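Uncharacterized protein (Acinetobacter baumannii, PDB 5D66) is of unknown function but folds as an ankyrin repeat domain, a scaffold that in relatives commonly serves protein-protein recognition. Local coordinates at residues Ile29-Leu40 with Leu55-Asp66; Arg100-Glu111 with His130-Glu141. All blocks are in the same frame, centred on the assembly; numbering follows the deposited sequence.

Contact 1 (Ile29-Leu40 with Leu55-Asp66); sequences IDARDETGSTAL and LIEAGADVNAKD
Asp30 reaches across to the backbone of Asp61 and Ile29 beside it packs on the end of helix 49-57, so that two neighbouring residues supply a polar and an apolar grip. Asp30 OD2 receives the Asp61 N-H on its syn lone pair at 2.8 Å, with a fairly straight N-H...O angle of 160°. Two waters also donate to this carboxylate: one binds Asp30 OD1 and Asp61 O while accepting from Thr38 OG1, the other links Asp30 OD2 to Gly59 O. Thr38, at the N-cap position of helix 39-45, also holds the Met41 backbone N with OG1. Both Asp30 oxygens are therefore engaged, and the two aspartate side chains cross at about a right angle. With CG1 anti to the backbone N (chi1 -161°) and an extended chi2, Ile29 sends CD1 to 3.5 Å from Ala58 CB, while its CG2 branch rests on Ala60 CA at 3.8 Å. Leu40, on the first turn of helix 39-45, pushes CD2 among Ile56 CG1 (3.7 Å), Ala60 CB and Val62 CG1. Leu55 divides its two methyls: CD2 meets Ile29, and CD1 lies 3.7 Å from Leu40 CA. Farther along, Arg32 bends at chi2 (-52°) and lays one guanidinium face over Thr38 CG2. Its NH1 donates to Lys65 O at 2.8 Å and also to Gly36 O, both near the guanidinium plane, which should restrain the rotation of the group and ties the hairpin-like loop 29-38 to the next one. Asp66, close to Ser37, is held by a salt bridge to Arg45. Helix 16-23 flanks the apolar end through Leu23 and Ile19, helix 6-12 packs on Ala39, and helix 72-79 meets Leu40 through Pro72.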
loop_
_atom_site.group_PDB
_atom_site.type_symbol
_atom_site.label_atom_id
_atom_site.label_comp_id
_atom_site.label_asym_id
_atom_site.label_seq_id
_atom_site.Cartn_x
_atom_site.Cartn_y
_atom_site.Cartn_z
ATOM N N ILE A 29 -21.112 9.796 5.147
ATOM C CA ILE A 29 -19.971 9.269 5.872
ATOM C C ILE A 29 -18.640 9.822 5.394
ATOM O O ILE A 29 -17.707 9.912 6.167
ATOM C CB ILE A 29 -20.005 7.762 5.941
ATOM C CG1 ILE A 29 -19.083 7.240 7.092
ATOM C CG2 ILE A 29 -19.727 7.164 4.647
ATOM C CD1 ILE A 29 -19.352 5.838 7.448
ATOM N N ASP A 30 -18.566 10.135 4.097
ATOM C CA ASP A 30 -17.374 10.650 3.480
ATOM C C ASP A 30 -17.378 12.150 3.309
ATOM O O ASP A 30 -16.639 12.699 2.488
ATOM C CB ASP A 30 -17.080 9.935 2.160
ATOM C CG ASP A 30 -16.547 8.530 2.373
ATOM O OD1 ASP A 30 -15.869 8.263 3.354
ATOM O OD2 ASP A 30 -16.776 7.695 1.425
ATOM N N ALA A 31 -18.134 12.879 4.154
ATOM C CA ALA A 31 -17.989 14.329 4.211
ATOM C C ALA A 31 -16.523 14.731 4.344
ATOM O O ALA A 31 -15.784 14.125 5.126
ATOM C CB ALA A 31 -18.763 14.869 5.425
ATOM N N ARG A 32 -16.095 15.738 3.610
ATOM C CA ARG A 32 -14.713 16.202 3.684
ATOM C C ARG A 32 -14.564 17.279 4.738
ATOM O O ARG A 32 -15.437 18.126 4.897
ATOM C CB ARG A 32 -14.214 16.706 2.340
ATOM C CG ARG A 32 -14.438 15.756 1.175
ATOM C CD ARG A 32 -13.903 14.350 1.439
ATOM N NE ARG A 32 -14.068 13.499 0.297
ATOM C CZ ARG A 32 -13.137 13.095 -0.567
ATOM N NH1 ARG A 32 -11.864 13.394 -0.386
ATOM N NH2 ARG A 32 -13.453 12.350 -1.601
ATOM N N ASP A 33 -13.409 17.254 5.413
ATOM C CA ASP A 33 -13.083 18.346 6.363
ATOM C C ASP A 33 -12.504 19.516 5.577
ATOM O O ASP A 33 -12.560 19.592 4.326
ATOM C CB ASP A 33 -12.210 17.828 7.488
ATOM C CG ASP A 33 -10.811 17.375 7.078
ATOM O OD1 ASP A 33 -10.408 17.712 5.936
ATOM O OD2 ASP A 33 -10.139 16.760 7.909
ATOM N N GLU A 34 -11.922 20.472 6.272
ATOM C CA GLU A 34 -11.442 21.719 5.640
ATOM C C GLU A 34 -10.243 21.446 4.697
ATOM O O GLU A 34 -9.929 22.302 3.877
ATOM C CB GLU A 34 -11.127 22.774 6.697
ATOM C CG GLU A 34 -9.865 22.539 7.504
ATOM C CD GLU A 34 -9.929 21.491 8.577
ATOM O OE1 GLU A 34 -11.021 20.977 8.871
ATOM O OE2 GLU A 34 -8.812 21.216 9.116
ATOM N N THR A 35 -9.575 20.304 4.886
ATOM C CA THR A 35 -8.443 19.896 4.078
ATOM C C THR A 35 -8.849 19.041 2.898
ATOM O O THR A 35 -7.996 18.713 2.057
ATOM C CB THR A 35 -7.385 19.055 4.895
ATOM O OG1 THR A 35 -7.882 17.730 5.164
ATOM C CG2 THR A 35 -6.998 19.790 6.159
ATOM N N GLY A 36 -10.109 18.586 2.858
ATOM C CA GLY A 36 -10.514 17.679 1.807
ATOM C C GLY A 36 -10.454 16.215 2.213
ATOM O O GLY A 36 -10.592 15.342 1.367
ATOM N N SER A 37 -10.241 15.900 3.478
ATOM C CA SER A 37 -10.045 14.526 3.945
ATOM C C SER A 37 -11.341 13.903 4.439
ATOM O O SER A 37 -12.135 14.571 5.086
ATOM C CB SER A 37 -9.014 14.495 5.081
ATOM O OG SER A 37 -7.756 14.987 4.693
ATOM N N THR A 38 -11.541 12.637 4.173
ATOM C CA THR A 38 -12.603 11.886 4.777
ATOM C C THR A 38 -12.218 11.455 6.214
ATOM O O THR A 38 -11.040 11.330 6.555
ATOM C CB THR A 38 -13.015 10.655 3.975
ATOM O OG1 THR A 38 -11.964 9.706 4.065
ATOM C CG2 THR A 38 -13.348 10.957 2.543
ATOM N N ALA A 39 -13.226 11.103 7.003
ATOM C CA ALA A 39 -12.997 10.647 8.338
ATOM C C ALA A 39 -12.245 9.306 8.321
ATOM O O ALA A 39 -11.380 9.044 9.169
ATOM C CB ALA A 39 -14.258 10.565 9.134
ATOM N N LEU A 40 -12.570 8.432 7.353
ATOM C CA LEU A 40 -11.821 7.186 7.252
ATOM C C LEU A 40 -10.344 7.448 6.914
ATOM O O LEU A 40 -9.473 6.761 7.433
ATOM C CB LEU A 40 -12.453 6.265 6.203
ATOM C CG LEU A 40 -11.671 4.968 5.927
ATOM C CD1 LEU A 40 -11.527 4.109 7.181
ATOM C CD2 LEU A 40 -12.319 4.166 4.801
ATOM N N LEU A 55 -16.168 2.687 10.299
ATOM C CA LEU A 55 -16.432 3.552 9.120
ATOM C C LEU A 55 -16.577 2.742 7.831
ATOM O O LEU A 55 -17.458 2.979 7.029
ATOM C CB LEU A 55 -15.352 4.624 8.992
ATOM C CG LEU A 55 -15.360 5.676 10.130
ATOM C CD1 LEU A 55 -14.030 6.434 10.119
ATOM C CD2 LEU A 55 -16.554 6.615 10.047
ATOM N N ILE A 56 -15.686 1.759 7.680
ATOM C CA ILE A 56 -15.752 0.839 6.539
ATOM C C ILE A 56 -17.035 0.015 6.559
ATOM O O ILE A 56 -17.673 -0.087 5.494
ATOM C CB ILE A 56 -14.493 -0.050 6.451
ATOM C CG1 ILE A 56 -13.289 0.797 6.105
ATOM C CG2 ILE A 56 -14.651 -1.141 5.432
ATOM C CD1 ILE A 56 -11.946 0.119 6.294
ATOM N N GLU A 57 -17.424 -0.512 7.697
ATOM C CA GLU A 57 -18.655 -1.289 7.743
ATOM C C GLU A 57 -19.891 -0.427 7.388
ATOM O O GLU A 57 -20.868 -0.919 6.828
ATOM C CB GLU A 57 -18.794 -1.963 9.098
ATOM C CG GLU A 57 -17.859 -3.137 9.299
ATOM C CD GLU A 57 -18.020 -4.303 8.316
ATOM O OE1 GLU A 57 -19.177 -4.715 7.953
ATOM O OE2 GLU A 57 -16.943 -4.829 7.930
ATOM N N ALA A 58 -19.813 0.873 7.698
ATOM C CA ALA A 58 -20.894 1.793 7.427
ATOM C C ALA A 58 -20.835 2.366 5.988
ATOM O O ALA A 58 -21.636 3.171 5.637
ATOM C CB ALA A 58 -20.906 2.865 8.461
ATOM N N GLY A 59 -19.857 1.951 5.194
ATOM C CA GLY A 59 -19.798 2.264 3.788
ATOM C C GLY A 59 -18.826 3.324 3.322
ATOM O O GLY A 59 -18.882 3.762 2.159
ATOM N N ALA A 60 -17.923 3.746 4.213
ATOM C CA ALA A 60 -16.916 4.730 3.799
ATOM C C ALA A 60 -16.117 4.167 2.608
ATOM O O ALA A 60 -15.753 2.972 2.542
ATOM C CB ALA A 60 -15.980 5.028 4.934
ATOM N N ASP A 61 -15.794 5.041 1.652
ATOM C CA ASP A 61 -15.096 4.651 0.438
ATOM C C ASP A 61 -13.608 4.538 0.693
ATOM O O ASP A 61 -12.876 5.502 0.970
ATOM C CB ASP A 61 -15.390 5.661 -0.637
ATOM C CG ASP A 61 -14.876 5.314 -1.999
ATOM O OD1 ASP A 61 -14.076 4.373 -2.126
ATOM O OD2 ASP A 61 -15.266 6.052 -2.957
ATOM N N VAL A 62 -13.101 3.322 0.600
ATOM C CA VAL A 62 -11.701 3.035 0.805
ATOM C C VAL A 62 -10.776 3.546 -0.282
ATOM O O VAL A 62 -9.548 3.517 -0.115
ATOM C CB VAL A 62 -11.440 1.517 1.057
ATOM C CG1 VAL A 62 -12.299 1.010 2.193
ATOM C CG2 VAL A 62 -11.615 0.704 -0.213
ATOM N N ASN A 63 -11.366 4.018 -1.370
ATOM C CA ASN A 63 -10.645 4.606 -2.492
ATOM C C ASN A 63 -10.776 6.103 -2.593
ATOM O O ASN A 63 -10.220 6.691 -3.506
ATOM C CB ASN A 63 -11.139 3.986 -3.800
ATOM C CG ASN A 63 -10.962 2.470 -3.772
ATOM O OD1 ASN A 63 -9.842 1.984 -3.574
ATOM N ND2 ASN A 63 -12.033 1.724 -4.031
ATOM N N ALA A 64 -11.512 6.750 -1.698
ATOM C CA ALA A 64 -11.575 8.204 -1.739
ATOM C C ALA A 64 -10.164 8.744 -1.511
ATOM O O ALA A 64 -9.449 8.214 -0.675
ATOM C CB ALA A 64 -12.533 8.730 -0.667
ATOM N N LYS A 65 -9.804 9.786 -2.230
ATOM C CA LYS A 65 -8.482 10.380 -2.155
ATOM C C LYS A 65 -8.440 11.714 -1.402
ATOM O O LYS A 65 -9.390 12.451 -1.415
ATOM C CB LYS A 65 -7.824 10.517 -3.536
ATOM C CG LYS A 65 -7.244 9.183 -4.068
ATOM C CD LYS A 65 -6.579 9.328 -5.393
ATOM C CE LYS A 65 -5.739 8.073 -5.765
ATOM N NZ LYS A 65 -5.222 8.268 -7.149
ATOM N N ASP A 66 -7.296 11.965 -0.830
ATOM C CA ASP A 66 -6.941 13.242 -0.221
ATOM C C ASP A 66 -6.097 14.072 -1.160
ATOM O O ASP A 66 -5.775 13.657 -2.290
ATOM C CB ASP A 66 -6.325 13.011 1.151
ATOM C CG ASP A 66 -4.861 12.584 1.140
ATOM O OD1 ASP A 66 -4.317 12.340 0.050
ATOM O OD2 ASP A 66 -4.291 12.555 2.263
HETATM O O HOH W 1 -13.196 7.490 2.917
HETATM O O HOH W 2 -19.087 6.307 0.911
#

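Contact 2 (Arg100-Glu111 with His130-Glu141); sequences RYGGTALIPAAE and HVNNLGWTALLE
The imidazole of His130 has Thr104 CG2 over one face and Gly102 O at its edge. Thr104 CG2 sits 3.8 Å from the centroid of the His130 ring, 21° off the normal, a CH-pi contact. In the ring plane, His130 NE2 donates to Gly102 O at 2.8 Å, fixing the turn of the ring. The Tyr101 ring has Asn133 OD1 near its plane at the edge, and Tyr101 CD1 touches Leu134 CD1 at 3.9 Å. Next to it, the guanidinium of Arg100 has Tyr101 CE2 over one face, towards its rim. Over one face of the Trp136 indole, towards the rim, lies Leu134 O, and Glu141 OE2 is in plane at its edge. Asn133 N donates to Tyr101 O at 2.8 Å, nearly straight at 170°, and Asn132 CA makes a CA-H...O contact with Gly102 O. The amide of Asn132, swung between its own backbone N and carbonyl carbon (chi1 73°), works in two directions. Its OD1 accepts Leu134 N and Trp136 N from opposite faces of its plane, the former closing an Asx turn. Asn132 ND2 donates at 2.9 Å to the same Glu141 OE2, which lies in the amide plane and is met on its anti side, tilted from the carboxylate plane. That bond helps orient the buried Glu141, whose CD lies 3.4 Å from Ile107 CG2. Glu141 OE1 also stands 3.4 Å from Glu111 OE1, which might raise the proton affinity of either carboxylate. Between the helices, Ala138 CB meets Ala110 CB at 4.0 Å, and Leu159 of helix 150-162 also touches Ala138. Such stacking of loops and short helices marks the ankyrin fold; Gly-Trp-Thr-Ala-Leu, with Thr137 capping helix 138-144 through Leu140 N, is a variant of its TPLH-type signature.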
loop_
_atom_site.group_PDB
_atom_site.type_symbol
_atom_site.label_atom_id
_atom_site.label_comp_id
_atom_site.label_asym_id
_atom_site.label_seq_id
_atom_site.Cartn_x
_atom_site.Cartn_y
_atom_site.Cartn_z
ATOM N N ARG A 100 0.504 9.067 -5.326
ATOM C CA ARG A 100 1.036 10.219 -6.029
ATOM C C ARG A 100 2.242 9.877 -6.867
ATOM O O ARG A 100 2.603 10.732 -7.767
ATOM C CB ARG A 100 1.336 11.367 -5.083
ATOM C CG ARG A 100 2.455 11.096 -4.173
ATOM C CD ARG A 100 2.399 12.056 -2.949
ATOM N NE ARG A 100 3.446 11.846 -1.993
ATOM C CZ ARG A 100 3.383 11.047 -0.909
ATOM N NH1 ARG A 100 2.357 10.202 -0.668
ATOM N NH2 ARG A 100 4.416 11.075 -0.079
ATOM N N TYR A 101 2.970 8.799 -6.528
ATOM C CA TYR A 101 4.111 8.339 -7.312
ATOM C C TYR A 101 3.679 7.440 -8.456
ATOM O O TYR A 101 4.552 6.866 -9.121
ATOM C CB TYR A 101 5.085 7.558 -6.422
ATOM C CG TYR A 101 5.737 8.423 -5.425
ATOM C CD1 TYR A 101 6.802 9.196 -5.776
ATOM C CD2 TYR A 101 5.290 8.478 -4.115
ATOM C CE1 TYR A 101 7.410 10.016 -4.880
ATOM C CE2 TYR A 101 5.895 9.295 -3.199
ATOM C CZ TYR A 101 6.959 10.054 -3.567
ATOM O OH TYR A 101 7.524 10.836 -2.603
ATOM N N GLY A 102 2.387 7.296 -8.706
ATOM C CA GLY A 102 1.961 6.401 -9.723
ATOM C C GLY A 102 2.149 4.945 -9.421
ATOM O O GLY A 102 2.101 4.124 -10.318
ATOM N N GLY A 103 2.294 4.624 -8.149
ATOM C CA GLY A 103 2.463 3.266 -7.719
ATOM C C GLY A 103 1.212 2.640 -7.142
ATOM O O GLY A 103 0.347 3.291 -6.642
ATOM N N THR A 104 1.091 1.320 -7.289
ATOM C CA THR A 104 0.128 0.574 -6.541
ATOM C C THR A 104 0.485 0.545 -5.055
ATOM O O THR A 104 1.561 0.982 -4.673
ATOM C CB THR A 104 0.114 -0.868 -7.042
ATOM O OG1 THR A 104 1.404 -1.405 -6.728
ATOM C CG2 THR A 104 -0.194 -1.028 -8.493
ATOM N N ALA A 105 -0.395 -0.011 -4.231
ATOM C CA ALA A 105 -0.082 -0.183 -2.808
ATOM C C ALA A 105 1.107 -1.128 -2.589
ATOM O O ALA A 105 1.772 -1.079 -1.566
ATOM C CB ALA A 105 -1.314 -0.665 -2.042
ATOM N N LEU A 106 1.307 -2.053 -3.531
ATOM C CA LEU A 106 2.368 -3.027 -3.415
ATOM C C LEU A 106 3.743 -2.441 -3.485
ATOM O O LEU A 106 4.671 -2.940 -2.829
ATOM C CB LEU A 106 2.195 -4.106 -4.494
ATOM C CG LEU A 106 3.200 -5.173 -4.612
ATOM C CD1 LEU A 106 3.310 -5.981 -3.261
ATOM C CD2 LEU A 106 2.893 -6.118 -5.726
ATOM N N ILE A 107 3.946 -1.438 -4.309
ATOM C CA ILE A 107 5.296 -0.893 -4.543
ATOM C C ILE A 107 5.877 -0.302 -3.235
ATOM O O ILE A 107 6.995 -0.699 -2.841
ATOM C CB ILE A 107 5.356 0.048 -5.741
ATOM C CG1 ILE A 107 4.994 -0.731 -7.017
ATOM C CG2 ILE A 107 6.783 0.607 -5.839
ATOM C CD1 ILE A 107 4.978 0.088 -8.249
ATOM N N PRO A 108 5.169 0.584 -2.511
ATOM C CA PRO A 108 5.731 1.072 -1.240
ATOM C C PRO A 108 5.846 -0.004 -0.198
ATOM O O PRO A 108 6.763 0.022 0.643
ATOM C CB PRO A 108 4.803 2.214 -0.849
ATOM C CG PRO A 108 3.512 1.915 -1.566
ATOM C CD PRO A 108 3.985 1.376 -2.888
ATOM N N ALA A 109 4.952 -0.997 -0.180
ATOM C CA ALA A 109 5.061 -2.092 0.772
ATOM C C ALA A 109 6.379 -2.831 0.541
ATOM O O ALA A 109 7.106 -3.168 1.497
ATOM C CB ALA A 109 3.887 -3.007 0.636
ATOM N N ALA A 110 6.725 -3.066 -0.729
ATOM C CA ALA A 110 7.992 -3.712 -1.042
ATOM C C ALA A 110 9.173 -2.821 -0.678
ATOM O O ALA A 110 10.145 -3.257 -0.107
ATOM C CB ALA A 110 7.983 -4.108 -2.520
ATOM N N GLU A 111 9.101 -1.538 -1.074
ATOM C CA GLU A 111 10.101 -0.550 -0.748
ATOM C C GLU A 111 10.477 -0.552 0.725
ATOM O O GLU A 111 11.649 -0.477 1.106
ATOM C CB GLU A 111 9.554 0.828 -1.125
ATOM C CG GLU A 111 10.429 1.998 -0.804
ATOM C CD GLU A 111 9.702 3.348 -1.039
ATOM O OE1 GLU A 111 8.471 3.396 -1.213
ATOM O OE2 GLU A 111 10.384 4.382 -0.881
ATOM N N HIS A 130 3.366 -3.716 -12.354
ATOM C CA HIS A 130 3.086 -2.297 -12.489
ATOM C C HIS A 130 4.341 -1.452 -12.285
ATOM O O HIS A 130 5.144 -1.699 -11.403
ATOM C CB HIS A 130 2.072 -1.874 -11.420
ATOM C CG HIS A 130 1.565 -0.487 -11.517
ATOM N ND1 HIS A 130 0.367 -0.149 -12.091
ATOM C CD2 HIS A 130 2.095 0.636 -11.024
ATOM C CE1 HIS A 130 0.250 1.174 -12.017
ATOM N NE2 HIS A 130 1.317 1.676 -11.442
ATOM N N VAL A 131 4.494 -0.446 -13.131
ATOM C CA VAL A 131 5.620 0.479 -13.104
ATOM C C VAL A 131 5.152 1.885 -12.691
ATOM O O VAL A 131 4.232 2.453 -13.257
ATOM C CB VAL A 131 6.284 0.615 -14.518
ATOM C CG1 VAL A 131 7.517 1.482 -14.442
ATOM C CG2 VAL A 131 6.646 -0.734 -15.091
ATOM N N ASN A 132 5.774 2.404 -11.636
ATOM C CA ASN A 132 5.390 3.750 -11.129
ATOM C C ASN A 132 6.082 4.870 -11.917
ATOM O O ASN A 132 6.799 4.631 -12.916
ATOM C CB ASN A 132 5.593 3.839 -9.613
ATOM C CG ASN A 132 7.042 3.911 -9.197
ATOM O OD1 ASN A 132 7.945 4.116 -10.012
ATOM N ND2 ASN A 132 7.265 3.705 -7.903
ATOM N N ASN A 133 5.872 6.118 -11.501
ATOM C CA ASN A 133 6.384 7.267 -12.278
ATOM C C ASN A 133 7.818 7.592 -11.979
ATOM O O ASN A 133 8.365 8.492 -12.605
ATOM C CB ASN A 133 5.438 8.485 -12.159
ATOM C CG ASN A 133 5.506 9.220 -10.831
ATOM O OD1 ASN A 133 6.511 9.192 -10.115
ATOM N ND2 ASN A 133 4.405 9.917 -10.517
ATOM N N LEU A 134 8.470 6.811 -11.135
ATOM C CA LEU A 134 9.938 6.767 -10.980
ATOM C C LEU A 134 10.540 5.710 -11.895
ATOM O O LEU A 134 11.764 5.556 -11.934
ATOM C CB LEU A 134 10.320 6.461 -9.517
ATOM C CG LEU A 134 9.821 7.509 -8.509
ATOM C CD1 LEU A 134 9.589 6.882 -7.104
ATOM C CD2 LEU A 134 10.778 8.613 -8.364
ATOM N N GLY A 135 9.719 4.978 -12.665
ATOM C CA GLY A 135 10.167 3.945 -13.573
ATOM C C GLY A 135 10.453 2.630 -12.851
ATOM O O GLY A 135 11.105 1.753 -13.410
ATOM N N TRP A 136 9.916 2.462 -11.649
ATOM C CA TRP A 136 10.257 1.340 -10.805
ATOM C C TRP A 136 9.027 0.450 -10.607
ATOM O O TRP A 136 7.910 0.918 -10.424
ATOM C CB TRP A 136 10.846 1.729 -9.458
ATOM C CG TRP A 136 12.142 2.422 -9.496
ATOM C CD1 TRP A 136 13.105 2.268 -10.446
ATOM C CD2 TRP A 136 12.679 3.345 -8.554
ATOM N NE1 TRP A 136 14.202 3.022 -10.156
ATOM C CE2 TRP A 136 13.967 3.701 -8.995
ATOM C CE3 TRP A 136 12.146 4.030 -7.426
ATOM C CZ2 TRP A 136 14.766 4.645 -8.318
ATOM C CZ3 TRP A 136 12.955 4.921 -6.726
ATOM C CH2 TRP A 136 14.271 5.207 -7.168
ATOM N N THR A 137 9.284 -0.848 -10.585
ATOM C CA THR A 137 8.357 -1.871 -10.156
ATOM C C THR A 137 8.580 -2.151 -8.653
ATOM O O THR A 137 9.601 -1.716 -8.062
ATOM C CB THR A 137 8.617 -3.146 -10.948
ATOM O OG1 THR A 137 10.000 -3.468 -10.683
ATOM C CG2 THR A 137 8.384 -3.049 -12.397
ATOM N N ALA A 138 7.741 -2.972 -8.068
ATOM C CA ALA A 138 7.962 -3.459 -6.715
ATOM C C ALA A 138 9.333 -4.166 -6.608
ATOM O O ALA A 138 10.012 -3.959 -5.649
ATOM C CB ALA A 138 6.833 -4.357 -6.300
ATOM N N LEU A 139 9.636 -5.024 -7.588
ATOM C CA LEU A 139 10.893 -5.728 -7.619
ATOM C C LEU A 139 12.084 -4.751 -7.619
ATOM O O LEU A 139 13.037 -4.918 -6.834
ATOM C CB LEU A 139 10.948 -6.671 -8.809
ATOM C CG LEU A 139 12.201 -7.523 -8.971
ATOM C CD1 LEU A 139 12.436 -8.428 -7.818
ATOM C CD2 LEU A 139 12.113 -8.298 -10.253
ATOM N N LEU A 140 12.058 -3.778 -8.495
ATOM C CA LEU A 140 13.148 -2.806 -8.568
ATOM C C LEU A 140 13.294 -2.071 -7.265
ATOM O O LEU A 140 14.422 -1.886 -6.767
ATOM C CB LEU A 140 12.986 -1.870 -9.744
ATOM C CG LEU A 140 13.297 -2.479 -11.098
ATOM C CD1 LEU A 140 12.698 -1.682 -12.232
ATOM C CD2 LEU A 140 14.798 -2.576 -11.320
ATOM N N GLU A 141 12.196 -1.577 -6.697
ATOM C CA GLU A 141 12.330 -0.872 -5.405
ATOM C C GLU A 141 12.845 -1.763 -4.297
ATOM O O GLU A 141 13.629 -1.298 -3.470
ATOM C CB GLU A 141 11.021 -0.204 -5.006
ATOM C CG GLU A 141 10.630 0.937 -5.935
ATOM C CD GLU A 141 9.832 2.069 -5.285
ATOM O OE1 GLU A 141 9.734 2.124 -4.103
ATOM O OE2 GLU A 141 9.336 2.941 -6.011
HETATM O O HOH W 3 4.706 12.011 -8.420
HETATM O O HOH W 4 2.027 4.725 -13.258
#

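From the N terminus, contact 1 comes first: segment 29-40 runs into helix 39-45, and the chain returns through the last turn of helix 49-57 and the loop after it, closing a loop with 14 residues between the segments. It joins loop 29-38 and the start of helix 39-45 to that helix end and loop. Contact 2 opens only afterwards and joins two loops and the helices they lead into, 106-111 and 138-144, with 18 residues between its segments. The two are in series, neither nested nor crossing. About 24 Å separates the centres of contact 1 and contact 2, which flank the middle of the chain. The nearest atoms of contacts 1 and 2 stay about 6 Å apart.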